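Local coordinates for type I site-specific restriction-modification system, R (Restriction) subunit (Vibrio vulnificus, PDB 3H1T), which probably serves as the ATP-dependent DNA-translocating and DNA-cleaving subunit of a type I restriction enzyme, at residues Met22-Ala27 against Arg31-Pro36; Phe118-Asn123 against Gln138-Phe143; Gly42-Asn45 against Ala49-Glu52; Pro87-Glu92 against Asp147-Arg152. All coordinates share one frame; numbering follows the deposited sequence.

Interaction 1: residues Met22-Ala27 against Arg31-Pro36; sequences MALNEA and RVYVTP
Leu24 reaches for Tyr33 with a single methyl, CD1, which comes up at the rim of the tyrosine ring, close to its plane, 3.7 Å from Tyr33 CE1. The two side chains cross at about a right angle. The same methyl also touches Val32, with Leu24 CD1 4.2 Å from Val32 CB, again with the side chains roughly perpendicular. The CB of Tyr33 leaves the helix to one side, and with CG anti to the carbonyl carbon (chi1 -60°) the ring end comes nearer to Leu24. The arrangement lies where the extended N-terminal lead-in runs into helix 26-40: Asn25 holds the N-cap position without a capping bond from its side chain, and about two turns further on Val32 and Tyr33 come round beside Leu24. Within the helix, Arg31 N is hydrogen-bonded to Ala27 O, 3.2 Å long with an N-H...O angle of 151°. A wider pi-type turn follows at 31-34. The lead-in is also tied to the loop after strand 86-93, since Leu24 N is hydrogen-bonded to Glu96 OE2, and Tyr33 packs on the same glutamate.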
# COMPACT_ATOMS: atom_id res chain seq x y z
N MSE A 22 -44.40 8.83 15.97
CA MSE A 22 -44.00 8.79 17.38
C MSE A 22 -42.63 8.12 17.27
O MSE A 22 -41.76 8.24 18.15
CB MSE A 22 -44.98 7.90 18.19
CG MSE A 22 -46.09 8.63 18.95
SE MSE A 22 -45.53 10.13 20.09
CE MSE A 22 -45.79 11.49 18.74
N ALA A 23 -42.46 7.43 16.14
CA ALA A 23 -41.25 6.70 15.80
C ALA A 23 -40.02 7.59 15.83
O ALA A 23 -40.05 8.74 15.37
CB ALA A 23 -41.42 6.07 14.44
N LEU A 24 -38.93 7.05 16.39
CA LEU A 24 -37.68 7.77 16.49
C LEU A 24 -36.73 7.58 15.33
O LEU A 24 -36.58 6.48 14.77
CB LEU A 24 -36.95 7.40 17.78
CG LEU A 24 -37.53 7.73 19.16
CD1 LEU A 24 -36.53 7.25 20.19
CD2 LEU A 24 -37.79 9.23 19.33
N ASN A 25 -36.10 8.71 14.99
CA ASN A 25 -35.09 8.88 13.94
C ASN A 25 -33.98 7.87 14.20
O ASN A 25 -33.91 7.31 15.30
CB ASN A 25 -34.49 10.30 14.08
CG ASN A 25 -34.59 11.10 12.83
OD1 ASN A 25 -35.63 11.10 12.18
ND2 ASN A 25 -33.52 11.81 12.47
N GLU A 26 -33.12 7.62 13.22
CA GLU A 26 -32.02 6.71 13.48
C GLU A 26 -31.18 7.48 14.49
O GLU A 26 -30.68 6.94 15.47
CB GLU A 26 -31.17 6.45 12.23
CG GLU A 26 -29.83 5.79 12.57
CD GLU A 26 -29.18 5.10 11.39
OE1 GLU A 26 -29.94 4.61 10.53
OE2 GLU A 26 -27.93 5.03 11.34
N ALA A 27 -31.04 8.77 14.23
CA ALA A 27 -30.27 9.66 15.07
C ALA A 27 -30.91 9.78 16.44
O ALA A 27 -30.21 9.77 17.45
CB ALA A 27 -30.18 11.01 14.43
N ARG A 31 -29.37 8.52 20.24
CA ARG A 31 -29.26 9.45 21.36
C ARG A 31 -30.03 8.91 22.56
O ARG A 31 -29.52 8.89 23.69
CB ARG A 31 -29.81 10.83 20.94
CG ARG A 31 -29.85 11.86 22.05
CD ARG A 31 -30.29 13.21 21.50
NE ARG A 31 -31.57 13.11 20.81
CZ ARG A 31 -32.75 13.05 21.43
NH1 ARG A 31 -32.80 13.10 22.76
NH2 ARG A 31 -33.87 12.91 20.72
N VAL A 32 -31.24 8.42 22.32
CA VAL A 32 -32.07 7.91 23.40
C VAL A 32 -31.74 6.47 23.86
O VAL A 32 -31.79 6.20 25.07
CB VAL A 32 -33.57 8.03 23.02
CG1 VAL A 32 -34.44 7.29 24.02
CG2 VAL A 32 -33.96 9.51 23.00
N TYR A 33 -31.38 5.57 22.94
CA TYR A 33 -31.06 4.20 23.36
C TYR A 33 -29.63 3.73 23.20
O TYR A 33 -28.98 3.33 24.18
CB TYR A 33 -31.93 3.17 22.65
CG TYR A 33 -33.40 3.32 22.88
CD1 TYR A 33 -34.13 4.26 22.18
CD2 TYR A 33 -34.08 2.47 23.77
CE1 TYR A 33 -35.51 4.37 22.34
CE2 TYR A 33 -35.46 2.57 23.94
CZ TYR A 33 -36.16 3.52 23.22
OH TYR A 33 -37.53 3.62 23.36
N VAL A 34 -29.13 3.75 21.97
CA VAL A 34 -27.80 3.24 21.68
C VAL A 34 -26.65 3.83 22.47
O VAL A 34 -25.94 3.09 23.16
CB VAL A 34 -27.51 3.35 20.18
CG1 VAL A 34 -26.24 2.58 19.86
CG2 VAL A 34 -28.70 2.78 19.39
N THR A 35 -26.43 5.14 22.38
CA THR A 35 -25.33 5.75 23.13
C THR A 35 -25.45 5.52 24.64
O THR A 35 -24.47 5.20 25.32
CB THR A 35 -25.23 7.27 22.86
OG1 THR A 35 -25.11 7.49 21.45
CG2 THR A 35 -23.99 7.86 23.55
N PRO A 36 -26.65 5.69 25.21
CA PRO A 36 -26.73 5.45 26.65
C PRO A 36 -26.34 4.01 27.01
O PRO A 36 -25.59 3.77 27.96
CB PRO A 36 -28.17 5.78 26.96
CG PRO A 36 -28.42 6.93 26.03
CD PRO A 36 -27.85 6.41 24.74

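Interaction 2: residues Phe118-Asn123 against Gln138-Phe143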
# COMPACT_ATOMS: atom_id res chain seq x y z
N PHE A 118 -15.72 -8.41 16.53
CA PHE A 118 -17.05 -8.28 17.12
C PHE A 118 -17.92 -7.29 16.34
O PHE A 118 -17.52 -6.17 16.06
CB PHE A 118 -16.93 -7.85 18.58
CG PHE A 118 -16.09 -8.79 19.40
CD1 PHE A 118 -16.55 -10.07 19.71
CD2 PHE A 118 -14.78 -8.44 19.74
CE1 PHE A 118 -15.71 -11.00 20.34
CE2 PHE A 118 -13.93 -9.36 20.38
CZ PHE A 118 -14.40 -10.64 20.68
N ALA A 119 -19.13 -7.72 15.98
CA ALA A 119 -20.01 -6.85 15.23
C ALA A 119 -21.40 -6.79 15.84
O ALA A 119 -21.93 -7.81 16.27
CB ALA A 119 -20.09 -7.32 13.77
N TYR A 120 -22.00 -5.60 15.86
CA TYR A 120 -23.33 -5.43 16.44
C TYR A 120 -24.31 -4.68 15.56
O TYR A 120 -23.96 -3.75 14.87
CB TYR A 120 -23.22 -4.68 17.76
CG TYR A 120 -22.31 -5.38 18.73
CD1 TYR A 120 -22.79 -6.40 19.55
CD2 TYR A 120 -20.95 -5.09 18.76
CE1 TYR A 120 -21.93 -7.12 20.37
CE2 TYR A 120 -20.07 -5.80 19.57
CZ TYR A 120 -20.57 -6.83 20.36
OH TYR A 120 -19.69 -7.56 21.11
N SER A 121 -25.55 -5.11 15.60
CA SER A 121 -26.59 -4.45 14.87
C SER A 121 -27.60 -4.14 15.97
O SER A 121 -27.90 -4.99 16.80
CB SER A 121 -27.18 -5.38 13.82
OG SER A 121 -28.20 -4.72 13.13
N THR A 122 -28.11 -2.91 16.00
CA THR A 122 -29.06 -2.55 17.03
C THR A 122 -30.07 -1.55 16.53
O THR A 122 -29.79 -0.78 15.61
CB THR A 122 -28.34 -1.93 18.23
OG1 THR A 122 -29.31 -1.47 19.18
CG2 THR A 122 -27.49 -0.75 17.77
N ASN A 123 -31.25 -1.58 17.14
CA ASN A 123 -32.32 -0.65 16.80
C ASN A 123 -32.73 0.08 18.06
O ASN A 123 -33.85 0.59 18.16
CB ASN A 123 -33.52 -1.41 16.20
CG ASN A 123 -34.10 -2.47 17.13
OD1 ASN A 123 -33.56 -2.76 18.20
ND2 ASN A 123 -35.21 -3.07 16.71
N GLN A 138 -26.32 -13.84 17.94
CA GLN A 138 -27.40 -13.85 18.92
C GLN A 138 -27.78 -12.50 19.50
O GLN A 138 -27.02 -11.54 19.47
CB GLN A 138 -27.02 -14.80 20.05
CG GLN A 138 -25.76 -14.40 20.78
CD GLN A 138 -25.20 -15.52 21.65
OE1 GLN A 138 -24.29 -15.30 22.45
NE2 GLN A 138 -25.74 -16.72 21.48
N LEU A 139 -28.99 -12.44 20.04
CA LEU A 139 -29.49 -11.23 20.68
C LEU A 139 -28.93 -11.14 22.10
O LEU A 139 -28.82 -12.16 22.80
CB LEU A 139 -31.01 -11.28 20.72
CG LEU A 139 -31.70 -11.20 19.38
CD1 LEU A 139 -33.09 -11.82 19.50
CD2 LEU A 139 -31.77 -9.73 18.93
N LEU A 140 -28.56 -9.94 22.53
CA LEU A 140 -28.02 -9.76 23.87
C LEU A 140 -28.94 -8.85 24.65
O LEU A 140 -29.70 -8.07 24.06
CB LEU A 140 -26.62 -9.13 23.84
CG LEU A 140 -25.57 -9.77 22.94
CD1 LEU A 140 -24.29 -8.94 23.00
CD2 LEU A 140 -25.31 -11.22 23.35
N SER A 141 -28.87 -8.94 25.97
CA SER A 141 -29.69 -8.10 26.83
C SER A 141 -28.99 -6.76 27.02
O SER A 141 -29.55 -5.83 27.60
CB SER A 141 -29.88 -8.77 28.19
OG SER A 141 -28.63 -8.92 28.85
N ARG A 142 -27.77 -6.68 26.52
CA ARG A 142 -26.97 -5.47 26.63
C ARG A 142 -25.63 -5.64 25.92
O ARG A 142 -25.25 -6.75 25.56
CB ARG A 142 -26.75 -5.13 28.11
CG ARG A 142 -26.20 -6.29 28.94
CD ARG A 142 -25.31 -5.79 30.06
NE ARG A 142 -23.89 -6.02 29.78
CZ ARG A 142 -23.17 -7.00 30.31
NH1 ARG A 142 -23.73 -7.84 31.16
NH2 ARG A 142 -21.89 -7.14 29.99
N PHE A 143 -24.93 -4.53 25.71
CA PHE A 143 -23.62 -4.55 25.07
C PHE A 143 -22.55 -5.12 25.98
O PHE A 143 -22.56 -4.89 27.17
CB PHE A 143 -23.20 -3.13 24.68
CG PHE A 143 -23.91 -2.59 23.49
CD1 PHE A 143 -23.60 -3.06 22.21
CD2 PHE A 143 -24.90 -1.62 23.64
CE1 PHE A 143 -24.29 -2.59 21.09
CE2 PHE A 143 -25.59 -1.14 22.53
CZ PHE A 143 -25.29 -1.63 21.25
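Tyr120 and Phe143 mark the closest approach of the two backbones, yet their CA atoms stay 8.7 Å apart, because the segments are not paired. Strand 118-122 and strand 137-140 are both antiparallel to strand 127-131, which lies between them, and so they run in the same direction. The second segment leaves its strand near Leu140 and turns through Ser141 and Arg142, which returns Phe143 toward the first strand. The contact is therefore carried by side chains alone. Tyr120 CG lies beside the backbone N (chi1 -57°), which sends the ring toward Phe143 and Leu140. Tyr120 and Phe143 form a T-shaped pair in which the edge of the phenylalanine is directed at the face of the tyrosine, with planes at 73° and centroids 5.8 Å apart. Phe143 CE1 sits beside the root of the tyrosine, 4.1 Å from Tyr120 CB, while Thr122 CG2 adds a methyl at the phenylalanine edge, 4.2 Å from Phe143 CZ. Leu140 approaches elsewhere: its CD1 lies at the tyrosine rim, near the ring plane, 4.0 Å from Tyr120 CE1. The tyrosine hydroxyl is satisfied by Glu129 on the intervening strand. Within the second segment, Arg142 NE bonds to Phe143 O at 3.1 Å, with the donor well above the carbonyl plane. Two helices adjoin this group. Leu149 of helix 146-157 packs on Tyr120, Val34 of helix 26-40 reaches Thr122 and Phe143, and Ala89 and Val91 of the adjacent strand 86-93 touch Tyr120 and Thr122.

Interaction 3: residues Gly42-Asn45 against Ala49-Glu52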
# COMPACT_ATOMS: atom_id res chain seq x y z
N GLY A 42 -19.74 0.72 29.91
CA GLY A 42 -18.36 1.13 30.13
C GLY A 42 -17.46 1.48 28.98
O GLY A 42 -16.24 1.50 29.18
N TRP A 43 -18.01 1.78 27.80
CA TRP A 43 -17.19 2.09 26.64
C TRP A 43 -16.67 3.51 26.60
O TRP A 43 -15.93 3.88 25.67
CB TRP A 43 -17.96 1.79 25.34
CG TRP A 43 -18.12 0.33 25.14
CD1 TRP A 43 -19.18 -0.45 25.53
CD2 TRP A 43 -17.13 -0.56 24.63
NE1 TRP A 43 -18.90 -1.77 25.29
CE2 TRP A 43 -17.66 -1.87 24.73
CE3 TRP A 43 -15.86 -0.38 24.08
CZ2 TRP A 43 -16.94 -3.00 24.34
CZ3 TRP A 43 -15.15 -1.51 23.69
CH2 TRP A 43 -15.69 -2.80 23.80
N GLU A 44 -17.00 4.29 27.62
CA GLU A 44 -16.56 5.68 27.70
C GLU A 44 -15.64 5.92 28.90
O GLU A 44 -15.25 7.06 29.17
CB GLU A 44 -17.77 6.59 27.80
CG GLU A 44 -17.52 8.06 27.48
CD GLU A 44 -18.59 8.93 28.11
OE1 GLU A 44 -19.32 8.42 28.98
OE2 GLU A 44 -18.69 10.12 27.76
N ASN A 45 -15.31 4.84 29.61
CA ASN A 45 -14.43 4.88 30.77
C ASN A 45 -13.02 4.58 30.31
O ASN A 45 -12.73 3.47 29.85
CB ASN A 45 -14.86 3.82 31.78
CG ASN A 45 -16.24 4.08 32.35
OD1 ASN A 45 -16.90 3.15 32.84
ND2 ASN A 45 -16.69 5.33 32.31
N ALA A 49 -12.98 3.94 24.53
CA ALA A 49 -13.69 5.09 23.95
C ALA A 49 -14.74 4.65 22.93
O ALA A 49 -14.80 3.48 22.53
CB ALA A 49 -12.69 6.04 23.28
N ILE A 50 -15.58 5.61 22.55
CA ILE A 50 -16.64 5.42 21.57
C ILE A 50 -16.43 6.52 20.56
O ILE A 50 -16.28 7.69 20.93
CB ILE A 50 -18.07 5.67 22.12
CG1 ILE A 50 -18.48 4.59 23.11
CG2 ILE A 50 -19.08 5.67 20.99
CD1 ILE A 50 -18.29 5.01 24.54
N THR A 51 -16.40 6.18 19.28
CA THR A 51 -16.28 7.21 18.27
C THR A 51 -17.42 7.00 17.29
O THR A 51 -17.45 6.06 16.49
CB THR A 51 -14.91 7.19 17.58
OG1 THR A 51 -15.08 7.43 16.18
CG2 THR A 51 -14.19 5.88 17.83
N GLU A 52 -18.40 7.88 17.40
CA GLU A 52 -19.57 7.85 16.55
C GLU A 52 -19.20 8.38 15.18
O GLU A 52 -18.37 9.27 15.04
CB GLU A 52 -20.68 8.74 17.11
CG GLU A 52 -21.30 8.28 18.40
CD GLU A 52 -22.55 9.09 18.75
OE1 GLU A 52 -23.47 9.15 17.91
OE2 GLU A 52 -22.59 9.65 19.87
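Ile50 turns its longer branch back onto Trp43 and Glu44, the two central residues of a type I beta turn that runs from Gly42 to Asn45. From its CB, which does not point straight at the turn, CG1 leaves beside the backbone N and anti to the carbonyl carbon (chi1 -69°). CG1 comes alongside the root of the tryptophan, 3.6 Å from Trp43 CB. At the tip, CD1, as modelled, lies near Trp43 CB and 3.7 Å from Glu44 CB. The second torsion (chi2 99°) is far from a staggered value, and CD1 is modelled too near Trp43 O, so the exact position of this methyl is doubtful. Beside it the backbones also come close, with Trp43 O 3.1 Å from Ala49 CA. Trp43 O lies near Ala49 N as well, but the angle is too poor for a hydrogen bond. Across the turn, Asn45 N makes a weak bond of 3.5 Å to Gly42 O. Beyond its CB the indole leads away from Ile50; Ala49 O lies at its edge, near the ring plane, and its NE1 is hydrogen-bonded to Pro144 O. The turn follows helix 26-40 and delivers the chain into strand 49-55, an outermost strand of the six-stranded sheet, where Ala49 and Thr51 pair with Lys81 and Leu79 and Ile50 packs on Tyr78. Trp43 packs against Leu80 of strand 75-81 and against Pro146 and Leu149 of helix 146-157.

Interaction 4: residues Pro87-Glu92 against Asp147-Arg152; sequences PIAVVE and DELFKR
A classic beta bulge, in which Ile88 and Ala89 both face Leu80 of the neighbouring strand, lets two consecutive side chains of strand 86-93 turn toward Leu149 and Phe150 of helix 146-157. Ile88 is the longer probe. With CG1 anti to the backbone N (chi1 -168°), its CD1 settles against the helix backbone, 3.7 Å from Phe150 N, and lies 4.0 Å from the side-chain Leu149 CB. The same methyl lies at the edge of the Phe150 ring, near its plane. Ala89 meets the helix through the leucine tip instead, its CB 3.8 Å from Leu149 CD1. The segment axes pass 9.4 Å apart with their N-to-C directions at 116°, the helix lying across one face of the sheet. The strand continues to Glu92, which with Asp77 and Lys94 is consistent with the D...E-x-K signature of PD-(D/E)XK nucleases, the family expected at the N-terminus of HsdR. The other leucine methyl, Leu149 CD2, lies 3.9 Å from the guanidinium plane of Arg152, over its centre; Arg152 also forms salt bridges to Asp131 and Glu129. Farther from the strand, Lys151 NZ bridges to Asp147, 2.6 Å from OD1, on the syn lone pair of that oxygen.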
# COMPACT_ATOMS: atom_id res chain seq x y z
N PRO A 87 -8.79 -0.50 18.53
CA PRO A 87 -10.21 -0.68 18.21
C PRO A 87 -10.58 -2.15 18.43
O PRO A 87 -9.74 -3.03 18.28
CB PRO A 87 -10.28 -0.25 16.74
CG PRO A 87 -8.93 -0.56 16.22
CD PRO A 87 -8.03 -0.08 17.34
N ILE A 88 -11.82 -2.44 18.78
CA ILE A 88 -12.18 -3.82 19.00
C ILE A 88 -13.55 -4.27 18.50
O ILE A 88 -13.75 -5.45 18.26
CB ILE A 88 -12.03 -4.17 20.52
CG1 ILE A 88 -12.11 -5.70 20.71
CG2 ILE A 88 -13.09 -3.43 21.33
CD1 ILE A 88 -11.53 -6.20 22.03
N ALA A 89 -14.49 -3.35 18.32
CA ALA A 89 -15.82 -3.71 17.81
C ALA A 89 -16.49 -2.61 16.98
O ALA A 89 -16.03 -1.47 16.94
CB ALA A 89 -16.76 -4.12 18.96
N VAL A 90 -17.58 -2.96 16.32
CA VAL A 90 -18.28 -1.98 15.51
C VAL A 90 -19.80 -2.16 15.59
O VAL A 90 -20.29 -3.28 15.76
CB VAL A 90 -17.77 -2.07 14.03
CG1 VAL A 90 -18.22 -3.37 13.38
CG2 VAL A 90 -18.23 -0.85 13.26
N VAL A 91 -20.53 -1.06 15.50
CA VAL A 91 -21.98 -1.10 15.61
C VAL A 91 -22.73 -0.45 14.46
O VAL A 91 -22.38 0.63 14.00
CB VAL A 91 -22.45 -0.39 16.91
CG1 VAL A 91 -23.96 -0.57 17.10
CG2 VAL A 91 -21.70 -0.95 18.10
N GLU A 92 -23.79 -1.11 14.00
CA GLU A 92 -24.63 -0.55 12.95
C GLU A 92 -25.95 -0.22 13.65
O GLU A 92 -26.60 -1.11 14.19
CB GLU A 92 -24.86 -1.57 11.82
CG GLU A 92 -24.38 -1.16 10.43
CD GLU A 92 -24.98 0.15 9.91
OE1 GLU A 92 -26.20 0.21 9.67
OE2 GLU A 92 -24.21 1.12 9.73
N ASP A 147 -13.82 -4.90 28.76
CA ASP A 147 -13.08 -5.99 29.39
C ASP A 147 -13.55 -7.36 28.91
O ASP A 147 -12.73 -8.23 28.62
CB ASP A 147 -13.21 -5.87 30.91
CG ASP A 147 -12.28 -6.82 31.65
OD1 ASP A 147 -12.58 -8.04 31.69
OD2 ASP A 147 -11.27 -6.33 32.18
N GLU A 148 -14.87 -7.55 28.81
CA GLU A 148 -15.42 -8.82 28.35
C GLU A 148 -14.93 -9.15 26.93
O GLU A 148 -14.47 -10.26 26.67
CB GLU A 148 -16.95 -8.80 28.37
CG GLU A 148 -17.57 -8.61 29.75
CD GLU A 148 -19.09 -8.62 29.73
OE1 GLU A 148 -19.68 -8.20 28.70
OE2 GLU A 148 -19.72 -9.03 30.73
N LEU A 149 -15.03 -8.18 26.02
CA LEU A 149 -14.58 -8.41 24.65
C LEU A 149 -13.08 -8.67 24.52
O LEU A 149 -12.66 -9.55 23.78
CB LEU A 149 -14.95 -7.24 23.74
CG LEU A 149 -16.44 -6.98 23.44
CD1 LEU A 149 -16.52 -6.13 22.17
CD2 LEU A 149 -17.19 -8.29 23.24
N PHE A 150 -12.27 -7.89 25.24
CA PHE A 150 -10.82 -8.03 25.19
C PHE A 150 -10.41 -9.39 25.77
O PHE A 150 -9.42 -9.97 25.35
CB PHE A 150 -10.16 -6.90 25.98
CG PHE A 150 -8.66 -6.87 25.87
CD1 PHE A 150 -8.05 -6.66 24.64
CD2 PHE A 150 -7.86 -7.01 27.00
CE1 PHE A 150 -6.66 -6.59 24.52
CE2 PHE A 150 -6.46 -6.94 26.90
CZ PHE A 150 -5.86 -6.73 25.66
N LYS A 151 -11.17 -9.88 26.74
CA LYS A 151 -10.87 -11.19 27.33
C LYS A 151 -11.22 -12.26 26.29
O LYS A 151 -10.58 -13.31 26.24
CB LYS A 151 -11.70 -11.43 28.59
CG LYS A 151 -11.33 -10.57 29.80
CD LYS A 151 -10.46 -11.33 30.80
CE LYS A 151 -10.94 -11.14 32.25
NZ LYS A 151 -10.90 -9.71 32.69
N ARG A 152 -12.25 -12.00 25.49
CA ARG A 152 -12.66 -12.93 24.44
C ARG A 152 -11.63 -12.89 23.32
O ARG A 152 -11.26 -13.92 22.75
CB ARG A 152 -14.01 -12.54 23.82
CG ARG A 152 -15.26 -12.76 24.64
CD ARG A 152 -16.48 -12.58 23.74
NE ARG A 152 -17.67 -12.09 24.42
CZ ARG A 152 -18.82 -11.78 23.81
NH1 ARG A 152 -18.94 -11.91 22.50
NH2 ARG A 152 -19.85 -11.34 24.51

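How the interactions relate
All four contacts belong to the N-terminal part of the fragment, probably its nuclease domain, and lie on the same side of the chain's centre. In chain order interactions 1 and 3 come first, and interaction 2 is nested within the loop that interaction 4 closes. Interactions 2, 3 and 4 share the six-stranded sheet. The centre of interaction 4 is about 11 Å from those of interactions 2 and 3, and it touches both: Arg142 pairs with Glu148, and Trp43 packs on Ile88. Interaction 1, about 15 Å from interaction 2 and about 17 Å from interaction 3 between centres, meets the latter where Thr35 lies against Glu52. Helices 26-40 and 146-157 thus both pack on the same sheet.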